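Local coordinates for mandelate racemase/muconate lactonizing enzyme-like protein (PDB 3CYJ), which is of unknown function but belongs to the enolase superfamily, joining an enolase-type N-terminal domain to a C-terminal domain built around a TIM-barrel-like sheet, at residues A130-Y135 with L314-F319; I292-H297 with C308-L313; S303-C308 with L341-D346. All coordinates share one frame; numbering follows the deposited sequence.

Interaction 1. Residues A130-Y135 with L314-F319; sequences AEVPVY and LHLEYF
Val132 meets Leu316 through one pair of methyls, CG2 of the valine 3.8 Å from CD2 of the leucine, and the two side chains cross at about a right angle. At Pro133 the ring atom CG rests against Leu314 O, while Pro133 O accepts the first of three backbone bonds, 2.9 Å from Leu316 N. The CA-H of His315 approaches that same oxygen. Val134 pairs with Leu316 in parallel register; their side chains run side by side and point the same way, bringing Val134 CG1 within 3.6 Å of Leu316 CD1. The other methyl of Val134, CG2, touches CB of Tyr318.

Tyr135 has more of its surface covered by 314-319 than any other residue of its segment. Its N-H is given to Leu316 O, and Tyr135 O accepts from Tyr318 N at 2.7 Å. With chi1 at 64°, CG lies between the backbone N and the carbonyl carbon, and the ring turns across the neighbouring strand. CA of Glu317 sits over one face of it, 3.8 Å from the centroid, and Tyr135 OH passes 3.3 Å from Glu317 CB. The CD2-CE2 edge of the ring points at the face of His315 in a T-shaped stack, planes 73° apart; Leu314 CG covers the opposite face of the imidazole. Outside the pair, Lys164 NZ is hydrogen-bonded to Tyr135 OH and forms a salt bridge with Glu317 OE2, Ser137 OG hydrogen-bonds to the same Glu317 OE2, and Ser295 OG bonds to His315 ND1. The side chain of Glu317 lies about 6 Å from the sodium ion held by Asp194, Glu221 and Glu222. Parallel pairing of strands 132-137 and 313-319, the first and last of eight, is the seam that closes a TIM-type barrel.

Interaction 2. Residues I292-H297 with C308-L313; sequences IPFSAH and CAVESL
Phe294 and Leu313 stand side by side where strand 294-296 and strand 313-319 begin to pair in parallel, as the two ends of a beta-alpha-beta unit of the barrel whose helix is 300-306. The link is one backbone bond: Phe294 N gives its hydrogen to Ser312 O at 2.9 Å, with a fairly straight N-H...O angle of 160°. The donor stands 44° out of the carbonyl plane, and the CA-H of Pro293 approaches the same oxygen. A type I turn from Val310 to Leu313 presents that carbonyl.

A chi1 of 170° sets Phe294 CG anti to the backbone N; ring atom CD2 lies 3.7 Å from Val310 CG1. Leu313 CD1 meets the same ring atom at 4.0 Å. Further contacts to this phenyl come from Val283 and Cys287 of helix 283-290. Ser312 OG lies 3.8 Å from Phe294 CB but bonds to Asp284 OD1, while OD2 of that aspartate accepts from Glu311 N. The contact therefore divides its chemistry: one hydrogen bond begins the strand pairing, Val310 and Leu313 give the ring apolar contacts, and the serine hydroxyl is satisfied by the adjacent helix.

Interaction 3. Residues S303-C308 with L341-D346; sequences SAHACC and LRPDPD
Ser303 O accepts the N-H of Cys307 at 2.8 Å, the bond that holds a helical turn from which Ala304, His305 and Cys308 meet Leu341 and Pro343. One step on, Cys308 N bonds to His305 O at 3.0 Å, a tighter 3-10 link.

Pro343 fits against this turn with three groups around its ring. Its CG lies over one face of the His305 imidazole in a CH-pi contact, 4.1 Å from the centroid and 18° off the ring normal, shifted toward the rim. CB of the proline comes closer still to the imidazole, 3.5 Å from CE1 of His305, as the two side chains slide past each other in opposite directions. SG of Cys308 touches Pro343 CG at 3.9 Å, and the carbonyl oxygen of Ala304 borders the same carbon. Ala304 CB packs instead on Leu341, 3.7 Å from CD1, which a chi2 of -179° carries anti to CA. Past the proline, an Asx turn bends the chain: Asp344 OD1 uses its anti lone pair to accept from Asp346 N.

Elsewhere, ND1 of His305 accepts a hydrogen bond from Ala122 N. Ala122 belongs to helix 121-124 and also packs on Cys308 and Pro343. Leu341, bonded through its backbone to Val132 and packed on Val134, joins the same junction to strand 132-137, so the contact lies where helix 300-306, helix 121-124 and the antiparallel strand 340-341 come together.

From the N terminus, strand 132-137 comes first, and interaction 1 closes the longest loop by bringing 314-319 back beside it. Interaction 2 is nested within that loop, joining the start of strand 294-296 to the turn just before strand 313-319. Interaction 3 crosses both: 303-307 lies inside the loops closed by the other two, whereas 341-346 follows them in the chain. Strand 313-319 is shared ground, since Leu314 N reaches Phe294 O and Glu317 N reaches Ala296 O. Interactions 2 and 3 share Cys308, while Leu316 CD2 packs against Ala304 N between interactions 1 and 3. Together they tie barrel strands, helix 300-306 and the segment after strand 340-341.

Interaction 1. Residues A130-Y135 with L314-F319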
loop_
_atom_site.group_PDB
_atom_site.type_symbol
_atom_site.label_atom_id
_atom_site.label_comp_id
_atom_site.label_asym_id
_atom_site.label_seq_id
_atom_site.Cartn_x
_atom_site.Cartn_y
_atom_site.Cartn_z
ATOM N N ALA A 130 -11.345 5.764 -39.450
ATOM C CA ALA A 130 -11.253 5.747 -40.926
ATOM C C ALA A 130 -9.805 5.879 -41.400
ATOM O O ALA A 130 -9.349 5.134 -42.237
ATOM C CB ALA A 130 -12.095 6.883 -41.509
ATOM N N GLU A 131 -9.085 6.866 -40.877
ATOM C CA GLU A 131 -7.643 6.868 -40.977
ATOM C C GLU A 131 -7.002 7.042 -39.586
ATOM O O GLU A 131 -7.705 7.243 -38.596
ATOM C CB GLU A 131 -7.162 7.952 -41.934
ATOM C CG GLU A 131 -7.716 9.324 -41.636
ATOM C CD GLU A 131 -7.060 10.377 -42.519
ATOM O OE1 GLU A 131 -6.515 10.014 -43.585
ATOM O OE2 GLU A 131 -7.061 11.566 -42.139
ATOM N N VAL A 132 -5.662 6.994 -39.528
ATOM C CA VAL A 132 -4.949 7.048 -38.247
ATOM C C VAL A 132 -3.781 8.002 -38.317
ATOM O O VAL A 132 -3.015 7.987 -39.301
ATOM C CB VAL A 132 -4.434 5.640 -37.817
ATOM C CG1 VAL A 132 -5.576 4.755 -37.491
ATOM C CG2 VAL A 132 -3.570 4.987 -38.904
ATOM N N PRO A 133 -3.626 8.845 -37.286
ATOM C CA PRO A 133 -2.553 9.818 -37.296
ATOM C C PRO A 133 -1.185 9.195 -37.006
ATOM O O PRO A 133 -1.073 8.162 -36.279
ATOM C CB PRO A 133 -2.978 10.805 -36.227
ATOM C CG PRO A 133 -3.936 10.068 -35.341
ATOM C CD PRO A 133 -4.537 8.995 -36.134
ATOM N N VAL A 134 -0.154 9.757 -37.631
ATOM C CA VAL A 134 1.194 9.238 -37.491
ATOM C C VAL A 134 2.143 10.270 -36.913
ATOM O O VAL A 134 1.851 11.495 -36.890
ATOM C CB VAL A 134 1.789 8.691 -38.834
ATOM C CG1 VAL A 134 0.813 7.799 -39.527
ATOM C CG2 VAL A 134 2.259 9.828 -39.780
ATOM N N TYR A 135 3.283 9.802 -36.406
ATOM C CA TYR A 135 4.404 10.726 -36.275
ATOM C C TYR A 135 5.581 10.165 -37.067
ATOM O O TYR A 135 5.771 8.937 -37.118
ATOM C CB TYR A 135 4.772 10.969 -34.804
ATOM C CG TYR A 135 5.266 9.765 -34.032
ATOM C CD1 TYR A 135 6.627 9.496 -33.924
ATOM C CD2 TYR A 135 4.365 8.937 -33.344
ATOM C CE1 TYR A 135 7.102 8.439 -33.194
ATOM C CE2 TYR A 135 4.820 7.850 -32.603
ATOM C CZ TYR A 135 6.192 7.625 -32.526
ATOM O OH TYR A 135 6.647 6.577 -31.798
ATOM N N LEU A 314 -3.615 7.163 -29.944
ATOM C CA LEU A 314 -3.167 8.538 -30.064
ATOM C C LEU A 314 -2.510 8.715 -31.435
ATOM O O LEU A 314 -2.812 9.667 -32.164
ATOM C CB LEU A 314 -2.128 8.844 -28.998
ATOM C CG LEU A 314 -1.739 10.303 -28.792
ATOM C CD1 LEU A 314 -2.971 11.157 -28.590
ATOM C CD2 LEU A 314 -0.786 10.419 -27.607
ATOM N N HIS A 315 -1.565 7.828 -31.748
ATOM C CA HIS A 315 -0.834 7.869 -33.028
ATOM C C HIS A 315 -0.032 6.608 -33.228
ATOM O O HIS A 315 0.139 5.775 -32.304
ATOM C CB HIS A 315 0.108 9.073 -33.151
ATOM C CG HIS A 315 0.855 9.425 -31.899
ATOM N ND1 HIS A 315 1.605 8.513 -31.187
ATOM C CD2 HIS A 315 1.021 10.621 -31.269
ATOM C CE1 HIS A 315 2.184 9.121 -30.162
ATOM N NE2 HIS A 315 1.835 10.399 -30.185
ATOM N N LEU A 316 0.478 6.483 -34.453
ATOM C CA LEU A 316 1.336 5.358 -34.803
ATOM C C LEU A 316 2.655 5.930 -35.280
ATOM O O LEU A 316 2.709 7.057 -35.823
ATOM C CB LEU A 316 0.662 4.397 -35.814
ATOM C CG LEU A 316 0.670 4.607 -37.348
ATOM C CD1 LEU A 316 2.072 4.745 -38.054
ATOM C CD2 LEU A 316 -0.133 3.513 -38.050
ATOM N N GLU A 317 3.715 5.171 -35.034
ATOM C CA GLU A 317 5.074 5.563 -35.376
ATOM C C GLU A 317 5.366 5.235 -36.844
ATOM O O GLU A 317 5.332 4.052 -37.266
ATOM C CB GLU A 317 6.085 4.807 -34.520
ATOM C CG GLU A 317 7.510 5.127 -34.883
ATOM C CD GLU A 317 8.492 4.312 -34.110
ATOM O OE1 GLU A 317 8.188 3.130 -33.784
ATOM O OE2 GLU A 317 9.565 4.870 -33.835
ATOM N N TYR A 318 5.642 6.290 -37.595
ATOM C CA TYR A 318 6.071 6.142 -38.984
ATOM C C TYR A 318 7.574 5.984 -38.976
ATOM O O TYR A 318 8.309 6.961 -39.149
ATOM C CB TYR A 318 5.678 7.406 -39.800
ATOM C CG TYR A 318 5.878 7.241 -41.256
ATOM C CD1 TYR A 318 5.025 6.407 -42.023
ATOM C CD2 TYR A 318 6.951 7.865 -41.885
ATOM C CE1 TYR A 318 5.244 6.220 -43.404
ATOM C CE2 TYR A 318 7.189 7.676 -43.253
ATOM C CZ TYR A 318 6.321 6.863 -44.001
ATOM O OH TYR A 318 6.572 6.688 -45.351
ATOM N N PHE A 319 8.031 4.766 -38.717
ATOM C CA PHE A 319 9.453 4.548 -38.423
ATOM C C PHE A 319 10.292 4.501 -39.687
ATOM O O PHE A 319 10.019 3.709 -40.595
ATOM C CB PHE A 319 9.653 3.254 -37.616
ATOM C CG PHE A 319 11.090 3.057 -37.149
ATOM C CD1 PHE A 319 11.757 4.081 -36.471
ATOM C CD2 PHE A 319 11.750 1.886 -37.386
ATOM C CE1 PHE A 319 13.058 3.936 -36.020
ATOM C CE2 PHE A 319 13.082 1.698 -36.925
ATOM C CZ PHE A 319 13.730 2.734 -36.246
#

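Interaction 2. Residues I292-H297 with C308-L313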
loop_
_atom_site.group_PDB
_atom_site.type_symbol
_atom_site.label_atom_id
_atom_site.label_comp_id
_atom_site.label_asym_id
_atom_site.label_seq_id
_atom_site.Cartn_x
_atom_site.Cartn_y
_atom_site.Cartn_z
ATOM N N ILE A 292 -5.570 5.524 -20.337
ATOM C CA ILE A 292 -4.431 6.143 -20.929
ATOM C C ILE A 292 -4.490 5.937 -22.443
ATOM O O ILE A 292 -4.994 4.915 -22.910
ATOM C CB ILE A 292 -3.103 5.563 -20.306
ATOM C CG1 ILE A 292 -2.966 4.046 -20.567
ATOM C CG2 ILE A 292 -3.012 5.935 -18.822
ATOM C CD1 ILE A 292 -1.755 3.408 -19.977
ATOM N N PRO A 293 -3.940 6.880 -23.209
ATOM C CA PRO A 293 -3.772 6.701 -24.662
ATOM C C PRO A 293 -2.777 5.585 -25.036
ATOM O O PRO A 293 -1.953 5.168 -24.235
ATOM C CB PRO A 293 -3.170 8.062 -25.142
ATOM C CG PRO A 293 -3.080 8.977 -23.894
ATOM C CD PRO A 293 -3.238 8.079 -22.678
ATOM N N PHE A 294 -2.900 5.090 -26.261
ATOM C CA PHE A 294 -2.039 4.062 -26.799
ATOM C C PHE A 294 -1.204 4.638 -27.981
ATOM O O PHE A 294 -1.656 5.540 -28.684
ATOM C CB PHE A 294 -2.888 2.860 -27.242
ATOM C CG PHE A 294 -2.133 1.835 -28.032
ATOM C CD1 PHE A 294 -1.285 0.919 -27.400
ATOM C CD2 PHE A 294 -2.235 1.798 -29.445
ATOM C CE1 PHE A 294 -0.553 -0.060 -28.183
ATOM C CE2 PHE A 294 -1.562 0.830 -30.202
ATOM C CZ PHE A 294 -0.712 -0.076 -29.585
ATOM N N SER A 295 -0.011 4.102 -28.225
ATOM C CA SER A 295 0.726 4.528 -29.407
ATOM C C SER A 295 1.415 3.307 -30.019
ATOM O O SER A 295 2.091 2.525 -29.294
ATOM C CB SER A 295 1.736 5.611 -29.039
ATOM O OG SER A 295 2.490 5.981 -30.175
ATOM N N ALA A 296 1.190 3.076 -31.310
ATOM C CA ALA A 296 1.795 1.923 -31.957
ATOM C C ALA A 296 3.252 2.156 -32.319
ATOM O O ALA A 296 3.665 3.248 -32.759
ATOM C CB ALA A 296 1.005 1.496 -33.155
ATOM N N HIS A 297 4.038 1.139 -32.062
ATOM C CA HIS A 297 5.482 1.222 -32.258
ATOM C C HIS A 297 5.868 0.391 -33.508
ATOM O O HIS A 297 5.437 -0.774 -33.624
ATOM C CB HIS A 297 6.140 0.703 -30.974
ATOM C CG HIS A 297 7.627 0.662 -31.013
ATOM N ND1 HIS A 297 8.408 1.754 -30.686
ATOM C CD2 HIS A 297 8.485 -0.351 -31.303
ATOM C CE1 HIS A 297 9.685 1.420 -30.798
ATOM N NE2 HIS A 297 9.758 0.149 -31.171
ATOM N N CYS A 308 -6.667 0.859 -36.732
ATOM C CA CYS A 308 -8.010 1.383 -37.008
ATOM C C CYS A 308 -8.957 0.720 -36.037
ATOM O O CYS A 308 -10.077 1.177 -35.776
ATOM C CB CYS A 308 -8.420 1.151 -38.470
ATOM S SG CYS A 308 -7.610 2.372 -39.601
ATOM N N ALA A 309 -8.481 -0.364 -35.464
ATOM C CA ALA A 309 -9.352 -1.144 -34.581
ATOM C C ALA A 309 -9.205 -0.768 -33.090
ATOM O O ALA A 309 -9.853 -1.373 -32.225
ATOM C CB ALA A 309 -9.087 -2.614 -34.779
ATOM N N VAL A 310 -8.308 0.182 -32.804
ATOM C CA VAL A 310 -7.904 0.523 -31.425
ATOM C C VAL A 310 -8.497 1.883 -31.061
ATOM O O VAL A 310 -8.091 2.900 -31.617
ATOM C CB VAL A 310 -6.319 0.494 -31.283
ATOM C CG1 VAL A 310 -5.828 0.928 -29.881
ATOM C CG2 VAL A 310 -5.808 -0.901 -31.623
ATOM N N GLU A 311 -9.503 1.896 -30.198
ATOM C CA GLU A 311 -10.132 3.150 -29.830
ATOM C C GLU A 311 -9.178 4.150 -29.161
ATOM O O GLU A 311 -9.165 5.365 -29.457
ATOM C CB GLU A 311 -11.332 2.909 -28.915
ATOM C CG GLU A 311 -12.143 4.204 -28.860
ATOM C CD GLU A 311 -13.304 4.157 -27.896
ATOM O OE1 GLU A 311 -13.418 3.144 -27.147
ATOM O OE2 GLU A 311 -14.061 5.168 -27.886
ATOM N N SER A 312 -8.372 3.630 -28.244
ATOM C CA SER A 312 -7.479 4.482 -27.449
ATOM C C SER A 312 -6.239 4.994 -28.233
ATOM O O SER A 312 -5.365 5.661 -27.670
ATOM C CB SER A 312 -7.104 3.787 -26.124
ATOM O OG SER A 312 -6.614 2.508 -26.402
ATOM N N LEU A 313 -6.198 4.736 -29.545
ATOM C CA LEU A 313 -5.076 5.245 -30.380
ATOM C C LEU A 313 -4.832 6.772 -30.330
ATOM O O LEU A 313 -5.727 7.574 -30.628
ATOM C CB LEU A 313 -5.235 4.791 -31.837
ATOM C CG LEU A 313 -4.050 5.165 -32.730
ATOM C CD1 LEU A 313 -2.829 4.237 -32.594
ATOM C CD2 LEU A 313 -4.517 5.224 -34.145
#

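Interaction 3. Residues S303-C308 with L341-D346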
loop_
_atom_site.group_PDB
_atom_site.type_symbol
_atom_site.label_atom_id
_atom_site.label_comp_id
_atom_site.label_asym_id
_atom_site.label_seq_id
_atom_site.Cartn_x
_atom_site.Cartn_y
_atom_site.Cartn_z
ATOM N N SER A 303 0.503 -1.549 -39.130
ATOM C CA SER A 303 -0.113 -0.773 -38.084
ATOM C C SER A 303 -1.240 0.142 -38.626
ATOM O O SER A 303 -2.241 0.321 -37.942
ATOM C CB SER A 303 0.956 0.042 -37.336
ATOM O OG SER A 303 1.866 -0.825 -36.687
ATOM N N ALA A 304 -1.087 0.688 -39.844
ATOM C CA ALA A 304 -2.143 1.461 -40.491
ATOM C C ALA A 304 -3.497 0.724 -40.514
ATOM O O ALA A 304 -4.558 1.348 -40.292
ATOM C CB ALA A 304 -1.729 1.876 -41.891
ATOM N N HIS A 305 -3.492 -0.597 -40.708
ATOM C CA HIS A 305 -4.765 -1.313 -40.617
ATOM C C HIS A 305 -5.162 -1.666 -39.193
ATOM O O HIS A 305 -6.309 -1.392 -38.757
ATOM C CB HIS A 305 -4.760 -2.552 -41.488
ATOM C CG HIS A 305 -4.781 -2.240 -42.951
ATOM N ND1 HIS A 305 -5.950 -2.214 -43.690
ATOM C CD2 HIS A 305 -3.788 -1.876 -43.799
ATOM C CE1 HIS A 305 -5.665 -1.867 -44.933
ATOM N NE2 HIS A 305 -4.363 -1.654 -45.022
ATOM N N ALA A 306 -4.202 -2.258 -38.470
ATOM C CA ALA A 306 -4.438 -2.799 -37.129
ATOM C C ALA A 306 -4.923 -1.703 -36.182
ATOM O O ALA A 306 -5.858 -1.912 -35.411
ATOM C CB ALA A 306 -3.168 -3.497 -36.591
ATOM N N CYS A 307 -4.326 -0.524 -36.294
ATOM C CA CYS A 307 -4.629 0.583 -35.398
ATOM C C CYS A 307 -5.999 1.216 -35.627
ATOM O O CYS A 307 -6.452 2.009 -34.801
ATOM C CB CYS A 307 -3.554 1.639 -35.539
ATOM S SG CYS A 307 -2.071 1.274 -34.594
ATOM N N CYS A 308 -6.667 0.859 -36.732
ATOM C CA CYS A 308 -8.010 1.383 -37.008
ATOM C C CYS A 308 -8.957 0.720 -36.037
ATOM O O CYS A 308 -10.077 1.177 -35.776
ATOM C CB CYS A 308 -8.420 1.151 -38.470
ATOM S SG CYS A 308 -7.610 2.372 -39.601
ATOM N N LEU A 341 -2.360 8.017 -42.037
ATOM C CA LEU A 341 -2.434 6.922 -42.975
ATOM C C LEU A 341 -3.869 6.446 -43.106
ATOM O O LEU A 341 -4.504 6.154 -42.105
ATOM C CB LEU A 341 -1.557 5.747 -42.505
ATOM C CG LEU A 341 -0.058 5.991 -42.468
ATOM C CD1 LEU A 341 0.700 4.708 -41.992
ATOM C CD2 LEU A 341 0.469 6.451 -43.835
ATOM N N ARG A 342 -4.366 6.341 -44.335
ATOM C CA ARG A 342 -5.689 5.805 -44.588
ATOM C C ARG A 342 -5.610 4.491 -45.332
ATOM O O ARG A 342 -5.046 4.426 -46.421
ATOM C CB ARG A 342 -6.521 6.803 -45.426
ATOM C CG ARG A 342 -7.991 6.416 -45.630
ATOM C CD ARG A 342 -8.672 7.392 -46.608
ATOM N NE ARG A 342 -8.650 8.770 -46.105
ATOM C CZ ARG A 342 -9.546 9.280 -45.238
ATOM N NH1 ARG A 342 -10.555 8.535 -44.781
ATOM N NH2 ARG A 342 -9.434 10.540 -44.828
ATOM N N PRO A 343 -6.176 3.430 -44.762
ATOM C CA PRO A 343 -6.257 2.233 -45.577
ATOM C C PRO A 343 -6.917 2.496 -46.937
ATOM O O PRO A 343 -7.850 3.349 -47.061
ATOM C CB PRO A 343 -7.116 1.294 -44.726
ATOM C CG PRO A 343 -6.697 1.644 -43.361
ATOM C CD PRO A 343 -6.577 3.163 -43.376
ATOM N N ASP A 344 -6.440 1.768 -47.952
ATOM C CA ASP A 344 -6.985 1.908 -49.306
ATOM C C ASP A 344 -8.261 1.078 -49.363
ATOM O O ASP A 344 -8.181 -0.136 -49.238
ATOM C CB ASP A 344 -5.972 1.393 -50.336
ATOM C CG ASP A 344 -6.252 1.902 -51.760
ATOM O OD1 ASP A 344 -7.442 1.820 -52.213
ATOM O OD2 ASP A 344 -5.274 2.374 -52.400
ATOM N N PRO A 345 -9.441 1.729 -49.541
ATOM C CA PRO A 345 -10.701 0.965 -49.618
ATOM C C PRO A 345 -10.780 0.125 -50.906
ATOM O O PRO A 345 -11.582 -0.803 -50.990
ATOM C CB PRO A 345 -11.798 2.045 -49.594
ATOM C CG PRO A 345 -11.135 3.315 -50.076
ATOM C CD PRO A 345 -9.625 3.179 -49.774
ATOM N N ASP A 346 -9.950 0.418 -51.900
ATOM C CA ASP A 346 -9.998 -0.384 -53.126
ATOM C C ASP A 346 -9.094 -1.600 -53.137
ATOM O O ASP A 346 -9.141 -2.344 -54.106
ATOM C CB ASP A 346 -9.722 0.432 -54.401
ATOM C CG ASP A 346 -10.651 1.629 -54.550
ATOM O OD1 ASP A 346 -11.862 1.538 -54.222
ATOM O OD2 ASP A 346 -10.133 2.690 -54.990
#